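Local coordinates for fusolin (Unidentified entomopoxvirus, PDB 4OW5), which probably binds chitin, and perhaps oxidises it, through a lytic polysaccharide monooxygenase-like domain, enhances the virulence of its entomopoxvirus and crystallises in vivo into viral spindles, at residues Ile8-Arg13 and Thr109-Ser114; Glu350-Thr353 and Arg357-Cys360. All blocks are in the same frame, centred on the assembly; numbering follows the deposited sequence.

Contact 1. Residues Ile8-Arg13 and Thr109-Ser114; sequences IARQRR and TGMDVS. With EDO (1,2-ethanediol), chain H; EDO (1,2-ethanediol), chain F.
Q11, in the first turn of helix 10-17, faces M111 in the short 3-10 turn 109-112, their CA atoms 6.8 Å apart at the closest backbone approach. A9 occupies the N-cap position, and the turn is closed by the bond from R13 N to A9 O; across from it, D112 N binds T109 O.

R10 spans the gap with its side chain. CG lies anti to the backbone N (chi1 -173°) and the chain runs straight before bending at chi3, which brings the guanidinium edge to the end of the 3-10 turn. There NH1 donates to M111 O at 2.8 Å, with the oxygen close to the guanidinium plane and the donor nearly in line with the carbonyl (C=O...N angle 165°). NH1 also donates to O2 of a 1,2-ethanediol, as does NH2. The other hydroxyl of this diol donates to D112 OD1, 2.7 Å from O1, so that a molecule probably left from the crystallisation liquor bridges arginine and aspartate.

This is the buried junction of an LPMO-like domain at which the helix that follows strand 2-6 meets the loop that leads into strand 120-123, near the two ends of one long connection of helices and loops. R10 has further partners there, a salt bridge to D230 and a cation-pi contact with W117, which should keep its charge well compensated.

The rest of the contact is apolar. The M111 chain bends at chi2 (-62°), laying SD against the backbone of Q11, 4.1 Å from CA, and alongside Q11 CB. The amide of Q11 leads off elsewhere, NE2 bonding D66 O and N227 OD1, while M62 and F63 of helix 52-64 pack on M111.

Contact 2. Residues Glu350-Thr353 and Arg357-Cys360; sequences ENHT and RDMC. Unlike the reference sequence in segment 350-353: N351 (reference Ile), H352 (reference Ile), T353 (reference Gln).
H352 and D358 run side by side where the chain, having left helix 338-352, turns back past the helix end. The imidazole begins at a CB that points away from 357-360, yet chi1 of -58° sets CG beside the backbone N and swings the ring round toward the returning loop. From CG the ring divides. On one branch ND1 meets a water in the ring plane at 2.8 Å. This water also approaches D358 O, but that leg is unusually short, which leaves the bridge doubtful in detail. CE1, at the ring's far end, lies against the D358 side chain, 4.1 Å from CB and 4.0 Å from OD2, with ring and carboxylate planes turned 65° apart. NE2 reaches beyond the segments to D186 of the second subunit, a bond that probably limits the ring's rotation.

The direct link is between backbones. D358 N donates to N351 O at 2.9 Å, nearly straight at the hydrogen (166°), so that a carbonyl from the last turn of the helix is satisfied by the returning chain. R357 CB touches the same oxygen, 3.4 Å from N351 O, and also meets H352 CA. Beyond CB the arginine extends outward: NH1 bonds G354 O in the connecting loop, and the CE of M359 sits over one face of the guanidinium, toward its rim. The carboxylate of D358 is likewise held from its own side of the loop, OD2 bonding S362 OG.

Part of this turn-back, at the C-terminal end of helix 338-352, packs against the second subunit: H352 on E135 of strand 131-140, T353 on I122 of strand 120-123 and R357 on T199 of strand 194-203.

In the fold
Contact 1 comes first along the chain and closes long before contact 2 opens; their centres lie 38 Å apart, with nearest atoms about 22 Å from each other. Contact 1 lies inside the LPMO-like domain, about 8 Å from the centre of the chain, whereas contact 2 belongs to the C-terminal extension, some 34 Å from that centre. They share no helix or strand within one chain, but the dimer relates them: W341 and Y345 of the second subunit's helix 338-352 reach segment 8-13, while contact 2 meets strands of the partner's domain. Each extension thus lies against the other subunit, consistent with an arm exchanged between two copies.

Contact 1. Residues Ile8-Arg13 and Thr109-Ser114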
loop_
_atom_site.group_PDB
_atom_site.type_symbol
_atom_site.label_atom_id
_atom_site.label_comp_id
_atom_site.label_asym_id
_atom_site.label_seq_id
_atom_site.Cartn_x
_atom_site.Cartn_y
_atom_site.Cartn_z
ATOM N N ILE A 8 12.058 5.583 -13.751
ATOM C CA ILE A 8 11.717 5.353 -15.163
ATOM C C ILE A 8 10.345 5.924 -15.506
ATOM O O ILE A 8 9.380 5.726 -14.753
ATOM C CB ILE A 8 11.849 3.866 -15.562
ATOM C CG1 ILE A 8 11.810 3.710 -17.092
ATOM C CG2 ILE A 8 10.847 2.945 -14.876
ATOM C CD1 ILE A 8 12.194 2.280 -17.613
ATOM N N ALA A 9 10.273 6.700 -16.617
ATOM C CA ALA A 9 9.007 7.284 -17.030
ATOM C C ALA A 9 8.045 6.150 -17.452
ATOM O O ALA A 9 8.485 5.112 -17.955
ATOM C CB ALA A 9 9.203 8.241 -18.189
ATOM N N ARG A 10 6.748 6.367 -17.264
ATOM C CA ARG A 10 5.708 5.385 -17.587
ATOM C C ARG A 10 5.811 4.871 -19.020
ATOM O O ARG A 10 5.789 3.652 -19.248
ATOM C CB ARG A 10 4.325 6.011 -17.376
ATOM C CG ARG A 10 3.192 5.044 -17.513
ATOM C CD ARG A 10 1.884 5.777 -17.309
ATOM N NE ARG A 10 1.655 6.075 -15.893
ATOM C CZ ARG A 10 0.553 6.640 -15.428
ATOM N NH1 ARG A 10 -0.430 6.968 -16.257
ATOM N NH2 ARG A 10 0.407 6.858 -14.125
ATOM N N GLN A 11 5.862 5.796 -19.980
ATOM C CA GLN A 11 5.909 5.418 -21.381
ATOM C C GLN A 11 7.256 4.775 -21.749
ATOM O O GLN A 11 7.301 3.964 -22.670
ATOM C CB GLN A 11 5.587 6.585 -22.310
ATOM C CG GLN A 11 6.714 7.558 -22.645
ATOM C CD GLN A 11 7.279 8.312 -21.482
ATOM O OE1 GLN A 11 6.652 8.494 -20.456
ATOM N NE2 GLN A 11 8.440 8.852 -21.661
ATOM N N ARG A 12 8.330 5.189 -21.097
ATOM C CA ARG A 12 9.646 4.603 -21.303
ATOM C C ARG A 12 9.664 3.140 -20.828
ATOM O O ARG A 12 10.194 2.282 -21.529
ATOM C CB ARG A 12 10.730 5.409 -20.555
ATOM C CG ARG A 12 12.141 4.831 -20.686
ATOM C CD ARG A 12 12.577 4.615 -22.114
ATOM N NE ARG A 12 13.897 3.995 -22.176
ATOM C CZ ARG A 12 14.480 3.558 -23.286
ATOM N NH1 ARG A 12 13.877 3.694 -24.466
ATOM N NH2 ARG A 12 15.670 2.977 -23.228
ATOM N N ARG A 13 9.078 2.849 -19.670
ATOM C CA ARG A 13 8.974 1.455 -19.206
ATOM C C ARG A 13 8.196 0.600 -20.223
ATOM O O ARG A 13 8.611 -0.524 -20.527
ATOM C CB ARG A 13 8.303 1.365 -17.834
ATOM C CG ARG A 13 8.162 -0.057 -17.313
ATOM C CD ARG A 13 7.448 -0.110 -15.986
ATOM N NE ARG A 13 8.364 0.157 -14.887
ATOM C CZ ARG A 13 9.009 -0.751 -14.160
ATOM N NH1 ARG A 13 8.874 -2.050 -14.426
ATOM N NH2 ARG A 13 9.804 -0.371 -13.166
ATOM N N THR A 109 -2.898 8.961 -25.631
ATOM C CA THR A 109 -3.889 8.938 -24.549
ATOM C C THR A 109 -4.041 7.623 -23.827
ATOM O O THR A 109 -4.558 7.648 -22.711
ATOM C CB THR A 109 -5.261 9.408 -24.988
ATOM O OG1 THR A 109 -5.749 8.552 -26.014
ATOM C CG2 THR A 109 -5.250 10.831 -25.432
ATOM N N GLY A 110 -3.529 6.516 -24.364
ATOM C CA GLY A 110 -3.532 5.252 -23.640
ATOM C C GLY A 110 -2.721 5.364 -22.363
ATOM O O GLY A 110 -3.051 4.750 -21.353
ATOM N N MET A 111 -1.702 6.247 -22.354
ATOM C CA MET A 111 -0.850 6.440 -21.181
ATOM C C MET A 111 -1.565 7.177 -20.049
ATOM O O MET A 111 -1.026 7.202 -18.944
ATOM C CB MET A 111 0.460 7.157 -21.581
ATOM C CG MET A 111 1.347 6.295 -22.518
ATOM S SD MET A 111 1.882 4.745 -21.710
ATOM C CE MET A 111 2.450 3.781 -23.127
ATOM N N ASP A 112 -2.787 7.696 -20.261
ATOM C CA ASP A 112 -3.539 8.392 -19.206
ATOM C C ASP A 112 -4.680 7.542 -18.635
ATOM O O ASP A 112 -5.433 8.043 -17.799
ATOM C CB ASP A 112 -4.077 9.725 -19.718
ATOM C CG ASP A 112 -3.014 10.781 -19.658
ATOM O OD1 ASP A 112 -2.682 11.245 -18.508
ATOM O OD2 ASP A 112 -2.508 11.152 -20.717
ATOM N N VAL A 113 -4.792 6.254 -19.012
ATOM C CA VAL A 113 -5.793 5.426 -18.385
ATOM C C VAL A 113 -5.359 5.202 -16.919
ATOM O O VAL A 113 -4.183 5.259 -16.609
ATOM C CB VAL A 113 -6.058 4.083 -19.111
ATOM C CG1 VAL A 113 -6.504 4.288 -20.556
ATOM C CG2 VAL A 113 -4.872 3.157 -19.017
ATOM N N SER A 114 -6.307 4.926 -16.050
ATOM C CA SER A 114 -6.041 4.661 -14.652
ATOM C C SER A 114 -6.013 3.146 -14.424
ATOM O O SER A 114 -6.556 2.379 -15.215
ATOM C CB SER A 114 -7.074 5.359 -13.766
ATOM O OG SER A 114 -8.396 5.001 -14.093
HETATM C C1 EDO H . -2.761 9.564 -15.761
HETATM O O1 EDO H . -3.731 10.496 -16.096
HETATM C C2 EDO H . -3.361 8.228 -15.309
HETATM O O2 EDO H . -2.402 7.696 -14.426
HETATM C C1 EDO F . 16.926 1.192 -19.833
HETATM O O1 EDO F . 17.469 2.034 -20.840
HETATM C C2 EDO F . 15.492 1.665 -19.453
HETATM O O2 EDO F . 15.338 3.060 -19.709
#

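Contact 2. Residues Glu350-Thr353 and Arg357-Cys360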
loop_
_atom_site.group_PDB
_atom_site.type_symbol
_atom_site.label_atom_id
_atom_site.label_comp_id
_atom_site.label_asym_id
_atom_site.label_seq_id
_atom_site.Cartn_x
_atom_site.Cartn_y
_atom_site.Cartn_z
ATOM N N GLU A 350 -13.871 -13.697 2.023
ATOM C CA GLU A 350 -14.627 -13.742 0.766
ATOM C C GLU A 350 -16.132 -13.873 0.997
ATOM O O GLU A 350 -16.893 -13.194 0.331
ATOM C CB GLU A 350 -14.142 -14.896 -0.118
ATOM N N ASN A 351 -16.557 -14.685 1.975
ATOM C CA ASN A 351 -17.966 -14.905 2.247
ATOM C C ASN A 351 -18.636 -13.863 3.108
ATOM O O ASN A 351 -19.870 -13.838 3.108
ATOM C CB ASN A 351 -18.166 -16.280 2.904
ATOM C CG ASN A 351 -17.808 -17.396 1.959
ATOM O OD1 ASN A 351 -18.074 -17.315 0.756
ATOM N ND2 ASN A 351 -17.186 -18.453 2.462
ATOM N N HIS A 352 -17.892 -13.038 3.881
ATOM C CA HIS A 352 -18.529 -12.088 4.809
ATOM C C HIS A 352 -18.088 -10.645 4.606
ATOM O O HIS A 352 -18.304 -9.805 5.484
ATOM C CB HIS A 352 -18.321 -12.556 6.259
ATOM C CG HIS A 352 -18.882 -13.923 6.449
ATOM N ND1 HIS A 352 -20.249 -14.135 6.488
ATOM C CD2 HIS A 352 -18.260 -15.124 6.428
ATOM C CE1 HIS A 352 -20.405 -15.449 6.589
ATOM N NE2 HIS A 352 -19.239 -16.081 6.536
ATOM N N THR A 353 -17.623 -10.328 3.402
ATOM C CA THR A 353 -17.326 -8.962 2.972
ATOM C C THR A 353 -17.894 -8.801 1.569
ATOM O O THR A 353 -18.020 -9.781 0.834
ATOM C CB THR A 353 -15.839 -8.583 3.014
ATOM O OG1 THR A 353 -15.119 -9.269 1.994
ATOM C CG2 THR A 353 -15.202 -8.800 4.367
ATOM N N ARG A 357 -22.064 -11.039 -0.034
ATOM C CA ARG A 357 -21.769 -11.826 1.153
ATOM C C ARG A 357 -22.949 -12.680 1.601
ATOM O O ARG A 357 -24.107 -12.410 1.252
ATOM C CB ARG A 357 -21.314 -10.887 2.283
ATOM C CG ARG A 357 -22.397 -10.118 2.946
ATOM C CD ARG A 357 -21.896 -8.857 3.646
ATOM N NE ARG A 357 -23.051 -8.078 4.064
ATOM C CZ ARG A 357 -23.823 -7.354 3.255
ATOM N NH1 ARG A 357 -23.499 -7.192 1.982
ATOM N NH2 ARG A 357 -24.900 -6.748 3.726
ATOM N N ASP A 358 -22.644 -13.727 2.376
ATOM C CA ASP A 358 -23.660 -14.604 2.946
ATOM C C ASP A 358 -24.317 -13.841 4.057
ATOM O O ASP A 358 -23.625 -13.445 4.977
ATOM C CB ASP A 358 -23.047 -15.914 3.466
ATOM C CG ASP A 358 -24.058 -16.779 4.223
ATOM O OD1 ASP A 358 -25.172 -16.995 3.692
ATOM O OD2 ASP A 358 -23.757 -17.175 5.374
ATOM N N MET A 359 -25.615 -13.582 3.963
ATOM C CA MET A 359 -26.346 -12.863 4.991
ATOM C C MET A 359 -27.319 -13.841 5.684
ATOM O O MET A 359 -27.128 -14.177 6.845
ATOM C CB MET A 359 -27.105 -11.678 4.376
ATOM C CG MET A 359 -26.248 -10.532 3.868
ATOM S SD MET A 359 -27.281 -9.438 2.796
ATOM C CE MET A 359 -26.356 -9.517 1.230
ATOM N N CYS A 360 -28.320 -14.319 4.944
ATOM C CA CYS A 360 -29.396 -15.165 5.428
ATOM C C CYS A 360 -29.528 -16.517 4.723
ATOM O O CYS A 360 -30.154 -17.393 5.299
ATOM C CB CYS A 360 -30.690 -14.380 5.282
ATOM S SG CYS A 360 -30.752 -12.908 6.321
HETATM O O HOH W 1 -21.867 -11.984 5.918
#